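Local coordinates for protein putative alpha-galactosidase (Bacteroides fragilis, PDB 4NZJ) that probably hydrolyses terminal, non-reducing alpha-D-galactose residues from alpha-D-galactosides, as a member of glycoside hydrolase family 27, at residues D143-E149 and K190-C196; R234-G239 and Y251-E255; C352-S356 and G389-E393; K266-L272 and P312-D317. All blocks are in the same frame, centred on the assembly; numbering follows the deposited sequence. Where two conformers were deposited one is given.

Contacts 1, 2 and 4 belong to the TIM barrel, and contact 3 joins that barrel to the C-terminal beta domain. Contact 1 pairs the loops after neighbouring strands 138-140 and 180-186. Contact 2, with its centre about 17 Å away, packs helix 228-243 on strand 250-254, and contact 4 carries the same sheet on to strands 272-274 and 315-317. Contacts 2 and 4, about 10 Å apart between centres, touch through backbone bonds of Y251 and V253. Along the chain they follow in series as contacts 1, 2, 4 and 3; the last two meet where N316 bonds Q391. The series thus runs from the loops at one side of the barrel, through its wall, to the domain junction.

Contact 1: D143-E149 and K190-C196; sequences DFWQLPE and KTCGGVC
D143-E149 and K190-C196 are two irregular loop segments that converge from D143 and G193 to P148 and V195, whose CA atoms are 3.8 Å apart. These loops follow neighbouring strands of a TIM barrel, 138-140 and 180-186, on the side where enzymes of this fold carry their active site; D143 OD2 also bonds a glycerol, which may mark a pocket. The carboxylate of D143 grips the type I turn T191-G194 with both oxygens. OD1 takes the T191 hydroxyl on its syn lone pair (OD1 to OG1 2.9 Å), while OD2 receives the amide N of G193 at 2.9 Å, nearly end-on to the C-O bond. T191 OG1 in turn accepts from V195 N, so one hydroxyl ties the turn together and fixes it to the aspartate. The F144 ring crosses the V195 side chain at about a right angle, CD2 lying 3.8 Å from V195 CG1. Q146 folds back at chi2 (-85°), which brings its NE2 to C196 O at 3.0 Å. The backbone bond from C196 N to L147 O, 3.2 Å long, joins the backbones next to the closest pair, P148 and V195. At the far end K190 NZ bonds P148 O from above the carbonyl plane and makes a short salt bridge of 2.6 Å to E149 OE2, which it meets 52° out of the carboxylate plane.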
# COMPACT_ATOMS: atom_id res chain seq x y z
N ASP A 143 17.01 -1.09 5.10
CA ASP A 143 18.26 -0.70 5.76
C ASP A 143 19.47 -1.40 5.11
O ASP A 143 19.32 -2.41 4.42
CB ASP A 143 18.14 -1.07 7.25
CG ASP A 143 19.04 -0.25 8.18
OD1 ASP A 143 19.88 0.55 7.74
OD2 ASP A 143 18.87 -0.46 9.41
N PHE A 144 20.66 -0.84 5.33
CA PHE A 144 21.94 -1.42 4.88
C PHE A 144 22.25 -1.31 3.38
O PHE A 144 23.14 -2.01 2.89
CB PHE A 144 22.10 -2.89 5.30
CG PHE A 144 22.14 -3.13 6.78
CD1 PHE A 144 20.98 -3.38 7.49
CD2 PHE A 144 23.35 -3.16 7.45
CE1 PHE A 144 21.02 -3.63 8.85
CE2 PHE A 144 23.40 -3.41 8.82
CZ PHE A 144 22.23 -3.64 9.51
N TRP A 145 21.55 -0.44 2.65
CA TRP A 145 21.98 -0.09 1.29
C TRP A 145 23.23 0.80 1.33
O TRP A 145 23.99 0.89 0.36
CB TRP A 145 20.86 0.60 0.50
CG TRP A 145 20.44 1.90 1.09
CD1 TRP A 145 19.43 2.11 1.98
CD2 TRP A 145 21.03 3.18 0.84
NE1 TRP A 145 19.36 3.45 2.31
CE2 TRP A 145 20.34 4.12 1.62
CE3 TRP A 145 22.10 3.61 0.04
CZ2 TRP A 145 20.66 5.48 1.62
CZ3 TRP A 145 22.41 4.96 0.04
CH2 TRP A 145 21.70 5.88 0.82
N GLN A 146 23.42 1.48 2.46
CA GLN A 146 24.51 2.42 2.68
C GLN A 146 25.57 1.85 3.63
O GLN A 146 25.30 0.90 4.38
CB GLN A 146 23.97 3.74 3.23
CG GLN A 146 23.47 3.72 4.68
CD GLN A 146 22.03 3.26 4.82
OE1 GLN A 146 21.68 2.13 4.45
NE2 GLN A 146 21.17 4.13 5.36
N LEU A 147 26.76 2.45 3.60
CA LEU A 147 27.85 2.04 4.47
C LEU A 147 27.68 2.62 5.88
O LEU A 147 26.87 3.54 6.08
CB LEU A 147 29.20 2.48 3.87
CG LEU A 147 29.55 1.86 2.51
CD1 LEU A 147 30.91 2.35 2.05
CD2 LEU A 147 29.51 0.34 2.55
N PRO A 148 28.42 2.08 6.86
CA PRO A 148 28.27 2.54 8.24
C PRO A 148 28.50 4.03 8.47
O PRO A 148 27.78 4.64 9.26
CB PRO A 148 29.31 1.72 9.00
CG PRO A 148 29.46 0.47 8.20
CD PRO A 148 29.27 0.88 6.76
N GLU A 149 29.49 4.60 7.80
CA GLU A 149 29.88 5.98 8.04
C GLU A 149 29.57 6.87 6.84
O GLU A 149 29.66 6.44 5.68
CB GLU A 149 31.37 6.08 8.36
CG GLU A 149 31.82 5.25 9.55
CD GLU A 149 31.11 5.62 10.84
OE1 GLU A 149 30.83 6.82 11.07
OE2 GLU A 149 30.82 4.70 11.64
N LYS A 190 22.80 7.21 13.22
CA LYS A 190 22.85 5.80 12.81
C LYS A 190 21.46 5.20 12.68
O LYS A 190 20.55 5.55 13.44
CB LYS A 190 23.65 4.99 13.83
CG LYS A 190 25.10 5.40 13.98
CD LYS A 190 25.94 4.93 12.81
CE LYS A 190 27.42 5.23 13.04
NZ LYS A 190 28.30 4.47 12.12
N THR A 191 21.30 4.29 11.72
CA THR A 191 20.02 3.62 11.52
C THR A 191 19.81 2.53 12.57
O THR A 191 20.70 2.26 13.37
CB THR A 191 19.94 2.94 10.13
OG1 THR A 191 20.88 1.86 10.08
CG2 THR A 191 20.22 3.93 9.01
N CYS A 192 18.64 1.89 12.53
CA CYS A 192 18.37 0.76 13.42
C CYS A 192 19.45 -0.31 13.32
O CYS A 192 19.92 -0.82 14.34
CB CYS A 192 17.00 0.15 13.14
SG CYS A 192 15.61 1.28 13.37
N GLY A 193 19.87 -0.62 12.09
CA GLY A 193 20.91 -1.61 11.85
C GLY A 193 22.33 -1.17 12.14
O GLY A 193 23.26 -1.99 12.17
N GLY A 194 22.52 0.13 12.33
CA GLY A 194 23.82 0.68 12.71
C GLY A 194 24.64 1.21 11.54
O GLY A 194 25.86 1.33 11.65
N VAL A 195 23.99 1.53 10.42
CA VAL A 195 24.67 2.20 9.30
C VAL A 195 24.26 3.68 9.28
O VAL A 195 23.51 4.12 10.14
CB VAL A 195 24.46 1.48 7.95
CG1 VAL A 195 25.17 0.13 7.97
CG2 VAL A 195 22.98 1.31 7.63
N CYS A 196 24.76 4.45 8.32
CA CYS A 196 24.65 5.91 8.42
C CYS A 196 23.21 6.40 8.22
O CYS A 196 22.54 6.01 7.27
CB CYS A 196 25.56 6.58 7.40
SG CYS A 196 25.82 8.32 7.79

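Contact 2: R234-G239 and Y251-E255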
# COMPACT_ATOMS: atom_id res chain seq x y z
N ARG A 234 12.34 16.74 13.88
CA ARG A 234 13.21 15.96 13.00
C ARG A 234 12.46 15.46 11.77
O ARG A 234 12.99 15.49 10.65
CB ARG A 234 13.85 14.78 13.76
CG ARG A 234 14.82 15.22 14.84
CD ARG A 234 15.68 14.07 15.34
NE ARG A 234 16.55 14.52 16.42
CZ ARG A 234 17.62 13.87 16.87
NH1 ARG A 234 18.00 12.71 16.34
NH2 ARG A 234 18.33 14.39 17.85
N TYR A 235 11.22 15.04 11.96
CA TYR A 235 10.38 14.64 10.83
C TYR A 235 10.01 15.83 9.97
O TYR A 235 10.03 15.74 8.75
CB TYR A 235 9.15 13.86 11.30
CG TYR A 235 9.49 12.41 11.57
CD1 TYR A 235 9.74 11.53 10.53
CD2 TYR A 235 9.60 11.93 12.88
CE1 TYR A 235 10.08 10.22 10.77
CE2 TYR A 235 9.94 10.62 13.12
CZ TYR A 235 10.18 9.76 12.07
OH TYR A 235 10.53 8.46 12.31
N ALA A 236 9.71 16.97 10.59
CA ALA A 236 9.40 18.18 9.82
C ALA A 236 10.59 18.62 8.96
O ALA A 236 10.41 19.02 7.82
CB ALA A 236 8.96 19.30 10.74
N LYS A 237 11.79 18.55 9.53
CA LYS A 237 13.02 18.94 8.83
C LYS A 237 13.23 18.11 7.56
O LYS A 237 13.50 18.66 6.49
CB LYS A 237 14.22 18.78 9.76
CG LYS A 237 15.58 19.08 9.13
CD LYS A 237 15.82 20.56 8.95
CE LYS A 237 17.16 20.82 8.29
NZ LYS A 237 18.30 20.26 9.06
N MSE A 238 13.10 16.79 7.68
CA MSE A 238 13.27 15.92 6.50
C MSE A 238 12.14 16.15 5.52
O MSE A 238 12.36 16.11 4.32
CB MSE A 238 13.40 14.45 6.89
CG MSE A 238 13.46 13.50 5.70
SE MSE A 238 14.94 13.91 4.45
CE MSE A 238 16.31 12.80 5.31
N GLY A 239 10.93 16.41 6.02
CA GLY A 239 9.81 16.72 5.14
C GLY A 239 10.10 17.93 4.26
O GLY A 239 9.87 17.90 3.04
N TYR A 251 6.60 10.22 1.71
CA TYR A 251 7.27 10.31 2.99
C TYR A 251 6.58 9.38 3.98
O TYR A 251 5.46 9.64 4.42
CB TYR A 251 7.24 11.76 3.46
CG TYR A 251 8.11 12.11 4.65
CD1 TYR A 251 9.20 11.33 5.03
CD2 TYR A 251 7.86 13.28 5.36
CE1 TYR A 251 9.99 11.70 6.11
CE2 TYR A 251 8.64 13.66 6.43
CZ TYR A 251 9.70 12.87 6.80
OH TYR A 251 10.48 13.26 7.87
N SER A 252 7.26 8.28 4.30
CA SER A 252 6.75 7.25 5.21
C SER A 252 7.41 7.43 6.58
O SER A 252 8.62 7.28 6.72
CB SER A 252 7.05 5.86 4.62
OG SER A 252 6.88 4.82 5.56
N VAL A 253 6.60 7.78 7.57
CA VAL A 253 7.06 8.05 8.92
C VAL A 253 7.04 6.75 9.73
O VAL A 253 6.04 6.04 9.75
CB VAL A 253 6.18 9.14 9.57
CG1 VAL A 253 6.45 9.29 11.06
CG2 VAL A 253 6.39 10.45 8.84
N CYS A 254 8.16 6.44 10.37
CA CYS A 254 8.28 5.21 11.14
C CYS A 254 8.88 5.47 12.52
O CYS A 254 10.10 5.40 12.70
CB CYS A 254 9.11 4.19 10.36
SG CYS A 254 9.30 2.60 11.19
N GLU A 255 8.02 5.80 13.48
CA GLU A 255 8.44 5.94 14.88
C GLU A 255 7.58 5.06 15.80
O GLU A 255 7.47 5.30 17.01
CB GLU A 255 8.50 7.43 15.31
CG GLU A 255 7.21 8.24 15.19
CD GLU A 255 6.14 7.79 16.15
OE1 GLU A 255 6.21 8.15 17.35
OE2 GLU A 255 5.23 7.05 15.71
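The hydroxyl of Y251 donates to the backbone carbonyl of Y235, with OH to O at 2.7 Å. It approaches in the carbonyl plane on a lone pair, at a C=O...donor angle of 114°. That carbonyl keeps its helical bond from G239 N (N to O 3.0 Å), so a single oxygen serves both the helix and the strand's tyrosine. CG of Y251 lies anti to its backbone N (chi1 -169°), which sends the ring across to the helix. There its CE2 rests 3.5 Å from the CA of G239, and its CE1 3.9 Å from CG of M238, a selenomethionine here. The phenol oxygen also sits at the edge of the Y235 ring, near its plane.

The Y235 ring reaches back toward the strand and lies over V253. The methyl CG1 stands 3.9 Å from the ring centroid, 17° off the ring normal, a clear CH-pi contact over one face. Beyond the ring, Y235 OH bonds the carbonyl of Y219 on strand 216-220, so the side chain spans from the helix to the adjoining strand. E255 packs its CB against the same hydroxyl end, while its carboxylate turns away into a salt bridge with R259.

Further out, M238 packs on L217 and Y219, and Y251 N bonds ND1 of H271. The axes of 234-239 and 251-254 run nearly antiparallel, 10.4 Å apart at closest approach. Both belong to the beta-alpha-beta unit of strand 216-220, helix 228-243 and strand 250-254, with strand 272-274 bonded to V253 on the other side.

Contact 3: C352-S356 and G389-E393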
# COMPACT_ATOMS: atom_id res chain seq x y z
N CYS A 352 -7.16 -4.14 3.62
CA CYS A 352 -7.90 -3.48 2.56
C CYS A 352 -8.99 -2.57 3.12
O CYS A 352 -9.09 -1.39 2.76
CB CYS A 352 -8.49 -4.49 1.57
SG CYS A 352 -7.24 -5.21 0.47
N MSE A 353 -9.80 -3.10 4.04
CA MSE A 353 -10.88 -2.33 4.67
C MSE A 353 -10.39 -1.12 5.42
O MSE A 353 -11.08 -0.10 5.44
CB MSE A 353 -11.64 -3.20 5.68
CG MSE A 353 -12.45 -4.31 5.02
SE MSE A 353 -14.04 -3.64 4.10
CE MSE A 353 -15.08 -3.10 5.67
N MSE A 354 -9.22 -1.22 6.04
CA MSE A 354 -8.66 -0.11 6.85
C MSE A 354 -7.92 0.92 6.02
O MSE A 354 -7.31 1.83 6.58
CB MSE A 354 -7.73 -0.69 7.91
CG MSE A 354 -8.50 -1.52 8.94
SE MSE A 354 -7.34 -2.13 10.42
CE MSE A 354 -5.89 -2.94 9.37
N ALA A 355 -8.00 0.82 4.69
CA ALA A 355 -7.28 1.73 3.80
C ALA A 355 -5.81 1.78 4.20
O ALA A 355 -5.20 2.85 4.27
CB ALA A 355 -7.92 3.12 3.81
N SER A 356 -5.25 0.60 4.44
CA SER A 356 -3.86 0.46 4.84
C SER A 356 -2.95 0.42 3.62
O SER A 356 -3.36 -0.05 2.56
CB SER A 356 -3.66 -0.83 5.62
OG SER A 356 -4.50 -0.89 6.75
N GLY A 389 -11.39 7.12 0.37
CA GLY A 389 -10.23 6.96 1.24
C GLY A 389 -10.56 6.85 2.72
O GLY A 389 -9.76 7.24 3.56
N ARG A 390 -11.73 6.29 3.04
CA ARG A 390 -12.13 6.12 4.43
C ARG A 390 -11.53 4.84 5.00
O ARG A 390 -11.63 3.77 4.40
CB ARG A 390 -13.65 6.08 4.55
CG ARG A 390 -14.37 7.36 4.14
CD ARG A 390 -14.56 8.33 5.30
NE ARG A 390 -15.81 9.08 5.16
CZ ARG A 390 -15.92 10.24 4.51
NH1 ARG A 390 -14.86 10.80 3.94
NH2 ARG A 390 -17.10 10.84 4.44
N GLN A 391 -10.89 4.95 6.16
CA GLN A 391 -10.46 3.79 6.91
C GLN A 391 -11.71 3.21 7.58
O GLN A 391 -12.42 3.93 8.27
CB GLN A 391 -9.41 4.17 7.96
CG GLN A 391 -9.08 3.07 8.95
CD GLN A 391 -7.81 3.34 9.73
OE1 GLN A 391 -6.85 3.91 9.20
NE2 GLN A 391 -7.79 2.93 10.99
N ALA A 392 -11.97 1.93 7.37
CA ALA A 392 -13.14 1.29 7.98
C ALA A 392 -13.15 1.47 9.50
O ALA A 392 -12.10 1.40 10.14
CB ALA A 392 -13.16 -0.19 7.67
N GLU A 393 -14.34 1.71 10.04
CA GLU A 393 -14.55 1.71 11.47
C GLU A 393 -14.91 0.31 11.91
O GLU A 393 -15.64 -0.39 11.19
CB GLU A 393 -15.68 2.66 11.84
CG GLU A 393 -15.35 4.13 11.70
CD GLU A 393 -16.55 5.02 11.93
OE1 GLU A 393 -17.42 5.09 11.04
OE2 GLU A 393 -16.65 5.63 13.02
O HOH W 1 -5.33 4.43 6.75
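M353 and A392 meet where a Schellman motif ends helix 341-353, with A355, at positive phi, as its C-prime residue. The motif is closed by S356 N to W351 O and by A355 N to C352 O, the latter 3.1 Å. M353 O near this helix end accepts the amide N of A392 at 2.9 Å, with an N-H...O angle of 150° and the donor tilted 27° from the carbonyl plane. The two residues also touch by side chain, CB of M353 lying 3.9 Å from CB of A392. The bent selenomethionine chain continues on to W404 and K406 of strand 401-407.

Q391 covers the next carbonyl. Its CG, set anti to the backbone N (chi1 170°), approaches to 3.2 Å from M354 O, while the chain extends past that oxygen and its amide OE1 accepts from ND2 of N316. A water 2.9 Å from Q391 OE1 and 2.9 Å from A355 O bridges the two segments, though other acceptors also compete for its protons. A355 points its methyl at segment 389-393, with CB 3.8 Å from R390 O. The carbonyl of R390 meanwhile bonds K406 NZ of strand 401-407.

Segment 389-393 leads into strand 393-397 of the C-terminal antiparallel sheet, whereas helix 341-353 belongs to the barrel part of the chain. A Schellman-terminated helix, with the carbonyl of its last residue, M353, hydrogen-bonded by the linking segment, thus forms part of the seam between TIM barrel and C-terminal beta domain.

Contact 4: K266-L272 and P312-D317; sequences KQVGGHL and PSGWND
H271 O accepts W315 N at the start of a parallel bridge between strands 272-274 and 315-317, neighbouring staves of the TIM barrel. The N-to-O distance is 2.9 Å, the N-H...O angle 158°. L272 pairs with W315 in register, both side chains on the same face of the sheet and their CB atoms in contact. CA-H...O contacts supplement this bond: G314 CA lies 3.3 Å from the same H271 O, and L272 CA 3.2 Å from W315 O. Farther along, L272 CD1 packs 3.7 Å from D317 OD2, while D317 OD1 bonds D319 N.

Ahead of the strands, K266 stretches its whole chain along P312-G314. CG lies anti to the backbone N (chi1 -166°), and the fully extended chain carries CE past S313 O (3.6 Å) and lets NZ hydrogen-bond P312 O at 3.2 Å, nearly in line with the C=O bond. The H271 ring turns its edge to S313 O, with CD2 3.8 Å away, while its ND1 meets Y251 N on strand 250-254. W315 NE1 bonds L97 O, and S313 OG bonds L96 O, tying this strand entry to the residues before strand 102-105.

The chemistry is mostly backbone carbonyl: P312 O takes a lysine ammonium, and H271 O an amide and a CA-H. Since Y251 N is the donor to H271 ND1, that nitrogen probably carries no proton.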
# COMPACT_ATOMS: atom_id res chain seq x y z
N LYS A 266 0.96 13.86 9.24
CA LYS A 266 0.50 14.47 7.99
C LYS A 266 0.86 15.95 7.96
O LYS A 266 1.27 16.49 6.93
CB LYS A 266 -1.00 14.29 7.80
CG LYS A 266 -1.44 14.61 6.38
CD LYS A 266 -2.94 14.49 6.19
CE LYS A 266 -3.31 14.74 4.74
NZ LYS A 266 -4.78 14.64 4.52
N GLN A 267 0.73 16.59 9.11
CA GLN A 267 0.98 18.01 9.26
C GLN A 267 2.45 18.40 9.00
O GLN A 267 2.72 19.50 8.53
CB GLN A 267 0.52 18.46 10.66
CG GLN A 267 -1.00 18.39 10.85
CD GLN A 267 -1.57 17.02 11.27
OE1 GLN A 267 -0.94 15.97 11.15
NE2 GLN A 267 -2.80 17.05 11.78
N VAL A 268 3.39 17.49 9.28
CA VAL A 268 4.82 17.75 9.03
C VAL A 268 5.29 17.21 7.68
O VAL A 268 6.48 17.29 7.37
CB VAL A 268 5.72 17.19 10.16
CG1 VAL A 268 5.30 17.77 11.51
CG2 VAL A 268 5.72 15.67 10.20
N GLY A 269 4.37 16.67 6.89
CA GLY A 269 4.66 16.26 5.51
C GLY A 269 4.55 14.78 5.20
O GLY A 269 4.74 14.37 4.05
N GLY A 270 4.24 13.96 6.21
CA GLY A 270 4.14 12.52 6.01
C GLY A 270 2.91 12.13 5.21
O GLY A 270 1.87 12.78 5.30
N HIS A 271 3.03 11.07 4.43
CA HIS A 271 1.89 10.51 3.69
C HIS A 271 1.38 9.22 4.29
O HIS A 271 0.27 8.78 3.98
CB HIS A 271 2.27 10.30 2.23
CG HIS A 271 2.73 11.55 1.57
ND1 HIS A 271 4.06 11.82 1.32
CD2 HIS A 271 2.05 12.65 1.18
CE1 HIS A 271 4.17 13.02 0.77
NE2 HIS A 271 2.96 13.54 0.68
N LEU A 272 2.19 8.61 5.15
CA LEU A 272 1.78 7.45 5.93
C LEU A 272 2.66 7.40 7.16
O LEU A 272 3.77 7.92 7.15
CB LEU A 272 1.89 6.15 5.14
CG LEU A 272 3.25 5.71 4.56
CD1 LEU A 272 3.28 4.22 4.27
CD2 LEU A 272 3.58 6.49 3.29
N PRO A 312 -7.16 10.35 2.15
CA PRO A 312 -6.27 10.62 1.03
C PRO A 312 -5.04 11.43 1.45
O PRO A 312 -5.17 12.43 2.17
CB PRO A 312 -7.16 11.42 0.07
CG PRO A 312 -8.53 10.91 0.35
CD PRO A 312 -8.56 10.70 1.84
N SER A 313 -3.87 10.95 1.05
CA SER A 313 -2.59 11.61 1.32
C SER A 313 -2.12 11.53 2.77
O SER A 313 -1.21 12.25 3.16
CB SER A 313 -2.59 13.06 0.82
OG SER A 313 -3.09 13.15 -0.51
N GLY A 314 -2.72 10.65 3.57
CA GLY A 314 -2.35 10.50 4.97
C GLY A 314 -2.94 9.24 5.55
O GLY A 314 -4.05 9.27 6.06
N TRP A 315 -2.18 8.14 5.49
CA TRP A 315 -2.67 6.82 5.87
C TRP A 315 -2.05 6.29 7.16
O TRP A 315 -0.85 6.47 7.42
CB TRP A 315 -2.38 5.83 4.73
CG TRP A 315 -2.83 6.35 3.41
CD1 TRP A 315 -2.05 6.85 2.41
CD2 TRP A 315 -4.18 6.45 2.95
NE1 TRP A 315 -2.83 7.24 1.35
CE2 TRP A 315 -4.14 7.01 1.65
CE3 TRP A 315 -5.42 6.12 3.49
CZ2 TRP A 315 -5.29 7.25 0.90
CZ3 TRP A 315 -6.57 6.36 2.74
CH2 TRP A 315 -6.50 6.92 1.46
N ASN A 316 -2.88 5.64 7.98
CA ASN A 316 -2.37 4.86 9.10
C ASN A 316 -1.71 3.61 8.55
O ASN A 316 -2.32 2.87 7.77
CB ASN A 316 -3.50 4.45 10.05
CG ASN A 316 -4.07 5.62 10.84
OD1 ASN A 316 -3.34 6.40 11.45
ND2 ASN A 316 -5.40 5.72 10.86
N ASP A 317 -0.48 3.35 8.98
CA ASP A 317 0.30 2.22 8.47
C ASP A 317 0.41 1.13 9.55
O ASP A 317 1.14 1.30 10.53
CB ASP A 317 1.68 2.73 8.04
CG ASP A 317 2.59 1.66 7.48
OD1 ASP A 317 2.18 0.48 7.34
OD2 ASP A 317 3.75 2.01 7.17